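Local coordinates for trafficking protein particle complex subunit 3 (PDB 6AQ3) that probably serves as a core subunit of the TRAPP complex, which tethers transport vesicles, and carries a covalently bound palmitic acid, at residues C[52-57]-C[140-146]; C[115-121]-C[176-182]. All coordinates share one frame; numbering follows the deposited sequence.

Contact 1: C[52-57]-C[140-146]; sequences INTQLE and RLYYSNI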
ATOM      1  N   ILE C  52       3.225   9.109  15.872  1.00 37.44           N
ATOM      2  CA  ILE C  52       2.831   8.167  14.826  1.00 38.81           C
ATOM      3  C   ILE C  52       1.652   8.721  14.044  1.00 37.43           C
ATOM      4  O   ILE C  52       1.652   8.727  12.807  1.00 43.21           O
ATOM      5  CB  ILE C  52       2.487   6.797  15.427  1.00 34.10           C
ATOM      6  CG1 ILE C  52       3.729   6.140  15.995  1.00 37.02           C
ATOM      7  CG2 ILE C  52       1.756   5.918  14.371  1.00 33.21           C
ATOM      8  CD1 ILE C  52       3.441   4.824  16.663  1.00 41.96           C
ATOM      9  N   ASN C  53       0.613   9.161  14.755  1.00 35.38           N
ATOM     10  CA  ASN C  53      -0.521   9.800  14.093  1.00 41.40           C
ATOM     11  C   ASN C  53      -0.045  10.909  13.153  1.00 43.92           C
ATOM     12  O   ASN C  53      -0.423  10.959  11.978  1.00 46.78           O
ATOM     13  CB  ASN C  53      -1.497  10.358  15.144  1.00 33.14           C
ATOM     14  CG  ASN C  53      -2.279   9.247  15.845  1.00 41.68           C
ATOM     15  OD1 ASN C  53      -2.306   8.101  15.365  1.00 47.01           O
ATOM     16  ND2 ASN C  53      -2.973   9.587  16.932  1.00 33.87           N
ATOM     17  N   THR C  54       0.837  11.778  13.649  1.00 50.13           N
ATOM     18  CA  THR C  54       1.305  12.916  12.861  1.00 46.26           C
ATOM     19  C   THR C  54       2.088  12.484  11.625  1.00 48.82           C
ATOM     20  O   THR C  54       1.898  13.049  10.542  1.00 46.20           O
ATOM     21  CB  THR C  54       2.135  13.828  13.755  1.00 45.33           C
ATOM     22  OG1 THR C  54       1.274  14.349  14.776  1.00 47.49           O
ATOM     23  CG2 THR C  54       2.776  14.966  12.952  1.00 39.29           C
ATOM     24  N   GLN C  55       2.977  11.499  11.755  1.00 48.19           N
ATOM     25  CA  GLN C  55       3.740  11.055  10.593  0.51 48.72           C
ATOM     26  C   GLN C  55       2.855  10.375   9.554  1.00 49.91           C
ATOM     27  O   GLN C  55       3.123  10.471   8.348  1.00 45.07           O
ATOM     28  CB  GLN C  55       4.859  10.121  11.035  0.51 51.44           C
ATOM     29  CG  GLN C  55       6.040  10.870  11.579  0.51 59.63           C
ATOM     30  CD  GLN C  55       6.662  11.751  10.519  0.51 59.55           C
ATOM     31  OE1 GLN C  55       6.975  11.281   9.417  0.51 55.53           O
ATOM     32  NE2 GLN C  55       6.827  13.039  10.832  0.51 58.69           N
ATOM     33  N   LEU C  56       1.808   9.670   9.996  1.00 43.02           N
ATOM     34  CA  LEU C  56       0.888   9.060   9.050  1.00 39.45           C
ATOM     35  C   LEU C  56       0.168  10.142   8.256  1.00 47.01           C
ATOM     36  O   LEU C  56      -0.030  10.013   7.040  1.00 45.53           O
ATOM     37  CB  LEU C  56      -0.108   8.156   9.799  1.00 36.16           C
ATOM     38  CG  LEU C  56       0.479   6.845  10.341  1.00 39.68           C
ATOM     39  CD1 LEU C  56      -0.517   6.032  11.214  1.00 36.37           C
ATOM     40  CD2 LEU C  56       0.972   6.010   9.145  1.00 36.08           C
ATOM     41  N   GLU C  57      -0.199  11.235   8.930  1.00 45.02           N
ATOM     42  CA  GLU C  57      -0.848  12.345   8.253  1.00 44.72           C
ATOM     43  C   GLU C  57       0.082  12.998   7.240  1.00 43.74           C
ATOM     44  O   GLU C  57      -0.336  13.312   6.120  1.00 50.19           O
ATOM     45  CB  GLU C  57      -1.308  13.369   9.282  1.00 43.53           C
ATOM     46  CG  GLU C  57      -2.373  14.329   8.772  1.00 45.50           C
ATOM     47  CD  GLU C  57      -1.798  15.488   7.968  1.00 50.16           C
ATOM     48  OE1 GLU C  57      -0.561  15.695   8.007  1.00 46.58           O
ATOM     49  OE2 GLU C  57      -2.593  16.184   7.291  1.00 55.27           O
ATOM     50  N   ARG C 140      -4.986   6.032  21.827  1.00 47.43           N
ATOM     51  CA  ARG C 140      -5.744   6.577  20.696  1.00 44.77           C
ATOM     52  C   ARG C 140      -4.875   6.727  19.442  1.00 51.00           C
ATOM     53  O   ARG C 140      -4.822   7.785  18.806  1.00 51.89           O
ATOM     54  CB  ARG C 140      -6.424   7.903  21.070  1.00 41.76           C
ATOM     55  CG  ARG C 140      -7.646   7.649  21.954  1.00 51.65           C
ATOM     56  CD  ARG C 140      -8.544   8.843  22.184  1.00 52.74           C
ATOM     57  NE  ARG C 140      -9.366   9.064  20.995  1.00 61.19           N
ATOM     58  CZ  ARG C 140     -10.522   8.447  20.758  1.00 57.53           C
ATOM     59  NH1 ARG C 140     -10.994   7.551  21.624  1.00 60.87           N
ATOM     60  NH2 ARG C 140     -11.199   8.704  19.651  1.00 45.17           N
ATOM     61  N   LEU C 141      -4.238   5.632  19.043  1.00 46.87           N
ATOM     62  CA  LEU C 141      -3.721   5.564  17.683  1.00 40.90           C
ATOM     63  C   LEU C 141      -4.866   5.733  16.697  1.00 46.62           C
ATOM     64  O   LEU C 141      -5.940   5.140  16.859  1.00 47.52           O
ATOM     65  CB  LEU C 141      -3.053   4.208  17.444  1.00 41.09           C
ATOM     66  CG  LEU C 141      -2.724   3.818  16.009  1.00 41.59           C
ATOM     67  CD1 LEU C 141      -1.506   4.593  15.543  1.00 41.28           C
ATOM     68  CD2 LEU C 141      -2.510   2.294  15.914  1.00 47.27           C
ATOM     69  N   TYR C 142      -4.647   6.545  15.674  1.00 45.39           N
ATOM     70  CA  TYR C 142      -5.596   6.619  14.566  1.00 45.71           C
ATOM     71  C   TYR C 142      -4.975   5.856  13.401  1.00 44.66           C
ATOM     72  O   TYR C 142      -4.293   6.424  12.535  1.00 44.91           O
ATOM     73  CB  TYR C 142      -5.942   8.061  14.224  1.00 46.44           C
ATOM     74  CG  TYR C 142      -6.912   8.667  15.208  1.00 48.27           C
ATOM     75  CD1 TYR C 142      -8.168   8.087  15.419  1.00 48.03           C
ATOM     76  CD2 TYR C 142      -6.594   9.841  15.909  1.00 47.93           C
ATOM     77  CE1 TYR C 142      -9.083   8.648  16.320  1.00 47.93           C
ATOM     78  CE2 TYR C 142      -7.503  10.415  16.820  1.00 44.63           C
ATOM     79  CZ  TYR C 142      -8.744   9.805  17.015  1.00 49.23           C
ATOM     80  OH  TYR C 142      -9.651  10.339  17.896  1.00 45.98           O
ATOM     81  N   TYR C 143      -5.270   4.555  13.381  1.00 40.16           N
ATOM     82  CA  TYR C 143      -4.652   3.613  12.455  1.00 39.88           C
ATOM     83  C   TYR C 143      -4.666   4.108  11.011  1.00 39.50           C
ATOM     84  O   TYR C 143      -3.686   3.927  10.282  1.00 34.92           O
ATOM     85  CB  TYR C 143      -5.376   2.273  12.560  1.00 42.55           C
ATOM     86  CG  TYR C 143      -4.715   1.165  11.776  1.00 41.43           C
ATOM     87  CD1 TYR C 143      -3.675   0.416  12.323  1.00 44.40           C
ATOM     88  CD2 TYR C 143      -5.113   0.890  10.481  1.00 39.36           C
ATOM     89  CE1 TYR C 143      -3.064  -0.614  11.593  1.00 44.24           C
ATOM     90  CE2 TYR C 143      -4.521  -0.100   9.760  1.00 46.12           C
ATOM     91  CZ  TYR C 143      -3.497  -0.849  10.311  1.00 45.29           C
ATOM     92  OH  TYR C 143      -2.921  -1.823   9.548  1.00 50.60           O
ATOM     93  N   SER C 144      -5.766   4.736  10.580  1.00 40.06           N
ATOM     94  CA  SER C 144      -5.948   5.192   9.204  1.00 38.06           C
ATOM     95  C   SER C 144      -5.674   6.681   9.009  1.00 40.65           C
ATOM     96  O   SER C 144      -6.198   7.269   8.056  1.00 41.61           O
ATOM     97  CB  SER C 144      -7.365   4.901   8.734  1.00 37.37           C
ATOM     98  OG  SER C 144      -7.603   3.524   8.712  1.00 49.96           O
ATOM     99  N   ASN C 145      -4.815   7.283   9.839  1.00 35.08           N
ATOM    100  CA  ASN C 145      -4.645   8.732   9.802  1.00 37.44           C
ATOM    101  C   ASN C 145      -4.112   9.226   8.466  1.00 49.86           C
ATOM    102  O   ASN C 145      -4.314  10.404   8.126  1.00 47.34           O
ATOM    103  CB  ASN C 145      -3.714   9.194  10.916  1.00 38.44           C
ATOM    104  CG  ASN C 145      -4.173  10.506  11.539  1.00 43.33           C
ATOM    105  OD1 ASN C 145      -5.367  10.801  11.546  1.00 43.42           O
ATOM    106  ND2 ASN C 145      -3.236  11.278  12.096  1.00 46.62           N
ATOM    107  N   ILE C 146      -3.482   8.343   7.683  1.00 42.82           N
ATOM    108  CA  ILE C 146      -3.023   8.708   6.348  1.00 42.83           C
ATOM    109  C   ILE C 146      -4.155   9.320   5.519  1.00 47.72           C
ATOM    110  O   ILE C 146      -3.901  10.123   4.615  1.00 48.90           O
ATOM    111  CB  ILE C 146      -2.408   7.480   5.659  1.00 41.69           C
ATOM    112  CG1 ILE C 146      -1.579   7.906   4.454  1.00 49.76           C
ATOM    113  CG2 ILE C 146      -3.507   6.527   5.201  1.00 38.54           C
ATOM    114  CD1 ILE C 146      -0.594   6.845   4.014  1.00 57.03           C
TER

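Contact 2: C[115-121]-C[176-182]; sequences TEYSIVF and QSEIRVR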
ATOM      1  N   THR C 115     -18.283  25.898   7.192  1.00 64.95           N
ATOM      2  CA  THR C 115     -16.835  25.751   7.134  1.00 72.52           C
ATOM      3  C   THR C 115     -16.360  24.456   7.779  1.00 71.18           C
ATOM      4  O   THR C 115     -15.154  24.196   7.804  1.00 77.82           O
ATOM      5  CB  THR C 115     -16.148  26.949   7.793  1.00 73.88           C
ATOM      6  OG1 THR C 115     -16.537  27.025   9.170  1.00 75.35           O
ATOM      7  CG2 THR C 115     -16.542  28.251   7.071  1.00 68.46           C
ATOM      8  N   GLU C 116     -17.276  23.644   8.308  1.00 66.18           N
ATOM      9  CA  GLU C 116     -16.928  22.364   8.910  1.00 62.33           C
ATOM     10  C   GLU C 116     -17.973  21.326   8.551  1.00 63.94           C
ATOM     11  O   GLU C 116     -19.173  21.615   8.526  1.00 71.89           O
ATOM     12  CB  GLU C 116     -16.852  22.408  10.434  1.00 65.80           C
ATOM     13  CG  GLU C 116     -16.049  23.515  11.027  1.00 78.45           C
ATOM     14  CD  GLU C 116     -15.984  23.386  12.526  1.00 89.44           C
ATOM     15  OE1 GLU C 116     -15.289  24.203  13.170  1.00 90.32           O
ATOM     16  OE2 GLU C 116     -16.636  22.457  13.054  1.00 93.00           O
ATOM     17  N   TYR C 117     -17.505  20.116   8.296  1.00 62.06           N
ATOM     18  CA  TYR C 117     -18.378  18.968   8.154  1.00 59.63           C
ATOM     19  C   TYR C 117     -17.587  17.752   8.597  1.00 60.61           C
ATOM     20  O   TYR C 117     -16.360  17.796   8.713  1.00 65.94           O
ATOM     21  CB  TYR C 117     -18.894  18.825   6.711  1.00 64.37           C
ATOM     22  CG  TYR C 117     -17.817  18.633   5.650  1.00 64.30           C
ATOM     23  CD1 TYR C 117     -17.270  17.374   5.406  1.00 64.22           C
ATOM     24  CD2 TYR C 117     -17.340  19.707   4.903  1.00 54.17           C
ATOM     25  CE1 TYR C 117     -16.281  17.183   4.444  1.00 56.77           C
ATOM     26  CE2 TYR C 117     -16.357  19.523   3.930  1.00 57.02           C
ATOM     27  CZ  TYR C 117     -15.834  18.255   3.710  1.00 58.00           C
ATOM     28  OH  TYR C 117     -14.867  18.048   2.756  1.00 60.84           O
ATOM     29  N   SER C 118     -18.297  16.663   8.849  1.00 65.85           N
ATOM     30  CA  SER C 118     -17.672  15.393   9.173  1.00 62.32           C
ATOM     31  C   SER C 118     -17.993  14.395   8.076  1.00 60.71           C
ATOM     32  O   SER C 118     -19.053  14.468   7.444  1.00 54.03           O
ATOM     33  CB  SER C 118     -18.141  14.838  10.518  1.00 63.44           C
ATOM     34  OG  SER C 118     -17.711  15.661  11.586  1.00 66.00           O
ATOM     35  N   ILE C 119     -17.066  13.461   7.865  1.00 57.29           N
ATOM     36  CA  ILE C 119     -17.254  12.342   6.950  1.00 57.43           C
ATOM     37  C   ILE C 119     -17.357  11.095   7.821  1.00 54.94           C
ATOM     38  O   ILE C 119     -16.395  10.729   8.505  1.00 49.01           O
ATOM     39  CB  ILE C 119     -16.093  12.229   5.940  1.00 60.59           C
ATOM     40  CG1 ILE C 119     -16.002  13.476   5.048  1.00 67.31           C
ATOM     41  CG2 ILE C 119     -16.257  11.014   5.061  1.00 59.16           C
ATOM     42  CD1 ILE C 119     -14.791  13.487   4.103  1.00 61.03           C
ATOM     43  N   VAL C 120     -18.519  10.450   7.816  1.00 56.18           N
ATOM     44  CA  VAL C 120     -18.759   9.281   8.658  1.00 56.86           C
ATOM     45  C   VAL C 120     -18.921   8.046   7.786  1.00 57.95           C
ATOM     46  O   VAL C 120     -19.531   8.107   6.713  1.00 57.64           O
ATOM     47  CB  VAL C 120     -19.994   9.472   9.567  1.00 57.88           C
ATOM     48  CG1 VAL C 120     -19.733  10.570  10.600  1.00 54.31           C
ATOM     49  CG2 VAL C 120     -21.220   9.787   8.750  1.00 57.61           C
ATOM     50  N   PHE C 121     -18.379   6.920   8.256  1.00 57.54           N
ATOM     51  CA  PHE C 121     -18.466   5.656   7.536  1.00 57.32           C
ATOM     52  C   PHE C 121     -18.303   4.502   8.520  1.00 54.74           C
ATOM     53  O   PHE C 121     -17.599   4.638   9.524  1.00 62.17           O
ATOM     54  CB  PHE C 121     -17.423   5.554   6.405  1.00 50.86           C
ATOM     55  CG  PHE C 121     -16.031   5.959   6.790  1.00 45.80           C
ATOM     56  CD1 PHE C 121     -15.692   7.293   6.972  1.00 46.21           C
ATOM     57  CD2 PHE C 121     -15.035   4.993   6.905  1.00 46.42           C
ATOM     58  CE1 PHE C 121     -14.398   7.656   7.286  1.00 48.92           C
ATOM     59  CE2 PHE C 121     -13.736   5.337   7.223  1.00 43.71           C
ATOM     60  CZ  PHE C 121     -13.406   6.668   7.419  1.00 45.85           C
ATOM     61  N   GLN C 176     -18.611   4.069  14.761  1.00 55.92           N
ATOM     62  CA  GLN C 176     -18.322   4.311  13.356  1.00 59.92           C
ATOM     63  C   GLN C 176     -17.045   5.134  13.252  1.00 60.02           C
ATOM     64  O   GLN C 176     -16.518   5.632  14.249  1.00 64.69           O
ATOM     65  CB  GLN C 176     -19.490   5.039  12.687  1.00 62.17           C
ATOM     66  CG  GLN C 176     -19.687   6.441  13.226  1.00 62.09           C
ATOM     67  CD  GLN C 176     -20.882   7.142  12.615  1.00 72.14           C
ATOM     68  OE1 GLN C 176     -21.780   6.499  12.079  1.00 74.05           O
ATOM     69  NE2 GLN C 176     -20.915   8.463  12.723  1.00 72.95           N
ATOM     70  N   SER C 177     -16.580   5.309  12.019  1.00 52.51           N
ATOM     71  CA  SER C 177     -15.488   6.230  11.738  1.00 46.18           C
ATOM     72  C   SER C 177     -16.063   7.598  11.448  1.00 45.85           C
ATOM     73  O   SER C 177     -17.101   7.721  10.791  1.00 52.84           O
ATOM     74  CB  SER C 177     -14.631   5.774  10.553  1.00 42.85           C
ATOM     75  OG  SER C 177     -13.926   4.597  10.878  1.00 48.68           O
ATOM     76  N   GLU C 178     -15.388   8.624  11.953  1.00 44.62           N
ATOM     77  CA  GLU C 178     -15.759   9.999  11.687  1.00 44.88           C
ATOM     78  C   GLU C 178     -14.491  10.801  11.483  1.00 47.54           C
ATOM     79  O   GLU C 178     -13.596  10.771  12.331  1.00 45.27           O
ATOM     80  CB  GLU C 178     -16.580  10.595  12.833  1.00 50.11           C
ATOM     81  CG  GLU C 178     -16.813  12.117  12.664  1.00 61.35           C
ATOM     82  CD  GLU C 178     -17.681  12.728  13.755  1.00 63.14           C
ATOM     83  OE1 GLU C 178     -18.128  11.988  14.663  1.00 60.19           O
ATOM     84  OE2 GLU C 178     -17.912  13.959  13.702  1.00 70.61           O
ATOM     85  N   ILE C 179     -14.428  11.521  10.368  1.00 48.93           N
ATOM     86  CA  ILE C 179     -13.315  12.406  10.047  1.00 48.60           C
ATOM     87  C   ILE C 179     -13.861  13.829   9.910  1.00 50.67           C
ATOM     88  O   ILE C 179     -14.846  14.050   9.199  1.00 53.17           O
ATOM     89  CB  ILE C 179     -12.612  11.953   8.756  1.00 47.88           C
ATOM     90  CG1 ILE C 179     -11.913  10.616   8.993  1.00 43.65           C
ATOM     91  CG2 ILE C 179     -11.619  13.013   8.310  1.00 49.20           C
ATOM     92  CD1 ILE C 179     -11.314   9.984   7.744  1.00 46.19           C
ATOM     93  N   ARG C 180     -13.234  14.776  10.599  1.00 50.93           N
ATOM     94  CA  ARG C 180     -13.652  16.168  10.619  1.00 50.92           C
ATOM     95  C   ARG C 180     -12.817  16.953   9.619  1.00 53.81           C
ATOM     96  O   ARG C 180     -11.593  16.801   9.578  1.00 53.14           O
ATOM     97  CB  ARG C 180     -13.465  16.774  12.008  1.00 59.97           C
ATOM     98  CG  ARG C 180     -14.132  18.138  12.217  1.00 66.05           C
ATOM     99  CD  ARG C 180     -15.630  17.958  12.143  1.00 71.76           C
ATOM    100  NE  ARG C 180     -16.367  19.126  12.594  1.00 77.11           N
ATOM    101  CZ  ARG C 180     -17.686  19.249  12.505  1.00 78.44           C
ATOM    102  NH1 ARG C 180     -18.412  18.268  11.990  1.00 71.61           N
ATOM    103  NH2 ARG C 180     -18.280  20.356  12.939  1.00 83.71           N
ATOM    104  N   VAL C 181     -13.474  17.795   8.824  1.00 50.59           N
ATOM    105  CA  VAL C 181     -12.800  18.635   7.836  1.00 48.88           C
ATOM    106  C   VAL C 181     -13.216  20.074   8.101  1.00 53.30           C
ATOM    107  O   VAL C 181     -14.410  20.389   8.033  1.00 52.02           O
ATOM    108  CB  VAL C 181     -13.152  18.236   6.391  1.00 48.41           C
ATOM    109  CG1 VAL C 181     -12.311  19.025   5.420  1.00 40.79           C
ATOM    110  CG2 VAL C 181     -12.955  16.710   6.173  1.00 46.49           C
ATOM    111  N   ARG C 182     -12.238  20.948   8.373  1.00 59.02           N
ATOM    112  CA  ARG C 182     -12.478  22.351   8.709  1.00 68.41           C
ATOM    113  C   ARG C 182     -11.673  23.274   7.801  1.00 64.38           C
ATOM    114  O   ARG C 182     -10.468  23.075   7.613  1.00 55.93           O
ATOM    115  CB  ARG C 182     -12.142  22.615  10.180  1.00 74.55           C
ATOM    116  CG  ARG C 182     -13.038  21.795  11.101  1.00 84.29           C
ATOM    117  CD  ARG C 182     -12.783  21.980  12.585  1.00 87.91           C
ATOM    118  NE  ARG C 182     -11.528  21.352  12.999  1.00 87.08           N
ATOM    119  CZ  ARG C 182     -10.406  22.008  13.276  1.00 80.95           C
ATOM    120  NH1 ARG C 182     -10.368  23.342  13.198  1.00 69.85           N
ATOM    121  NH2 ARG C 182      -9.324  21.320  13.650  1.00 71.96           N
TER
HETATM  122  O   HOH W   1     -15.260   2.365   9.893  1.00 56.97           O

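Contact 1: C[52-57]-C[140-146]
Asn53, in the 52-57 part of helix 49-75, reaches across to the chain at 140-146 with its whole side chain. Its CB lies 3.6 Å from ND2 of Asn145. From there CG turns anti to its own carbonyl carbon (chi1 -73°), and this carries the amide to the backbone of Arg140 and Tyr142. OD1 accepts the N-H of Tyr142 at 2.8 Å in a nearly straight bond, with the donor tilted from the carbonyl plane. OD1 also touches CD1 of Leu141. ND2 of Asn53 donates an N-H to O of Arg140 at 3.2 Å, and that oxygen sits in the amide plane of Asn53. The two bonds fix the rotation of the amide. Arg140 has just left helix 134-138 through a Schellman motif, and Tyr142 opens a type I beta turn that ends at Asn145. The contact thus joins helix 49-75 to the link before helix 146-157 in the TRAPP-component fold. The amide of Asn145 answers from the other end of the turn. Its ND2 donates to O of Asn53 at 2.8 Å, coming from above the carbonyl plane, 58° out of it. The same oxygen takes the helical N-H of Glu57, so two donors grip it. Next to this pair Leu56 packs its CB on CB of Asn145 at 3.9 Å and sets CD1 against the carbonyl oxygens of Tyr142 and Tyr143. CG2 of Ile52 meets CD1 of Leu141 at 3.7 Å. Ile146, whose side chain touches the palmitic acid, makes a CA-H...O contact from its CA to O of Leu56 at 3.3 Å.

Contact 2: C[115-121]-C[176-182]
Tyr117 and Val181 sit side by side as a hydrogen-bonded pair of the antiparallel strands 116-121 and 177-182, the two central strands of the four-stranded sheet. Tyr117, Ile119, Phe121, Ser177, Ile179 and Val181 share the face turned to helix 85-101. The branched Val181 packs against the Tyr117 ring in a CH-pi contact: its CB stands over one face toward the rim, 4.0 Å from the centroid, and CG2 leans on CE1. The tyrosine OH goes on to Thr88. At the far end CB of the small Ser177 sits against one face of the Phe121 ring, over its centre, a CH-pi contact at 3.5 Å from the centroid. CD1 of Ile179 abuts the ring edge, near its plane. Phe121 takes the chi1 of 47° that puts CG between N and the carbonyl carbon, and this swings the ring over Ser177.

The opposite face is mostly polar, with Val120 the apolar exception. Arg180 bends at chi2 (66°) and lays its guanidinium over CB of Glu116 and CA of Tyr117. NH2 makes a salt bridge to OE2 of Glu116 at 2.7 Å, with the carboxylate turned 85° from the guanidinium plane. NH1 donates to OG of Ser118, also at 2.7 Å, and to Asn109 O as well. CG of Glu116 lies beside CG of Arg182 at 3.5 Å; the arginine's charged end goes to Glu165 and Glu163. Val120 presses CG1 on NE2 of Gln176, 3.2 Å away. Ser118 OG in turn donates a hydrogen bond to OE2 of Glu178 at 2.7 Å, on the lone pair anti to the other carboxylate oxygen.

The centres of contacts 1 and 2 are 16 Å apart, and their nearest atoms are about 6 Å apart without touching. Their segments alternate along the chain: 52-57, 115-121, 140-146, 176-182. All four lie within the TRAPP-component region of the chain. Contact 1 belongs to the helical side and contact 2 to the middle of the sheet. Strand 160-168, next to 177-186 at the sheet's edge, lies between them: its Tyr166 touches Tyr142 and Asn145 of contact 1 and Phe121 and Ile179 of contact 2. Because the segments alternate, the two contacts together tie early and late parts of the chain into one compact helix-and-sheet body that also holds palmitic acid.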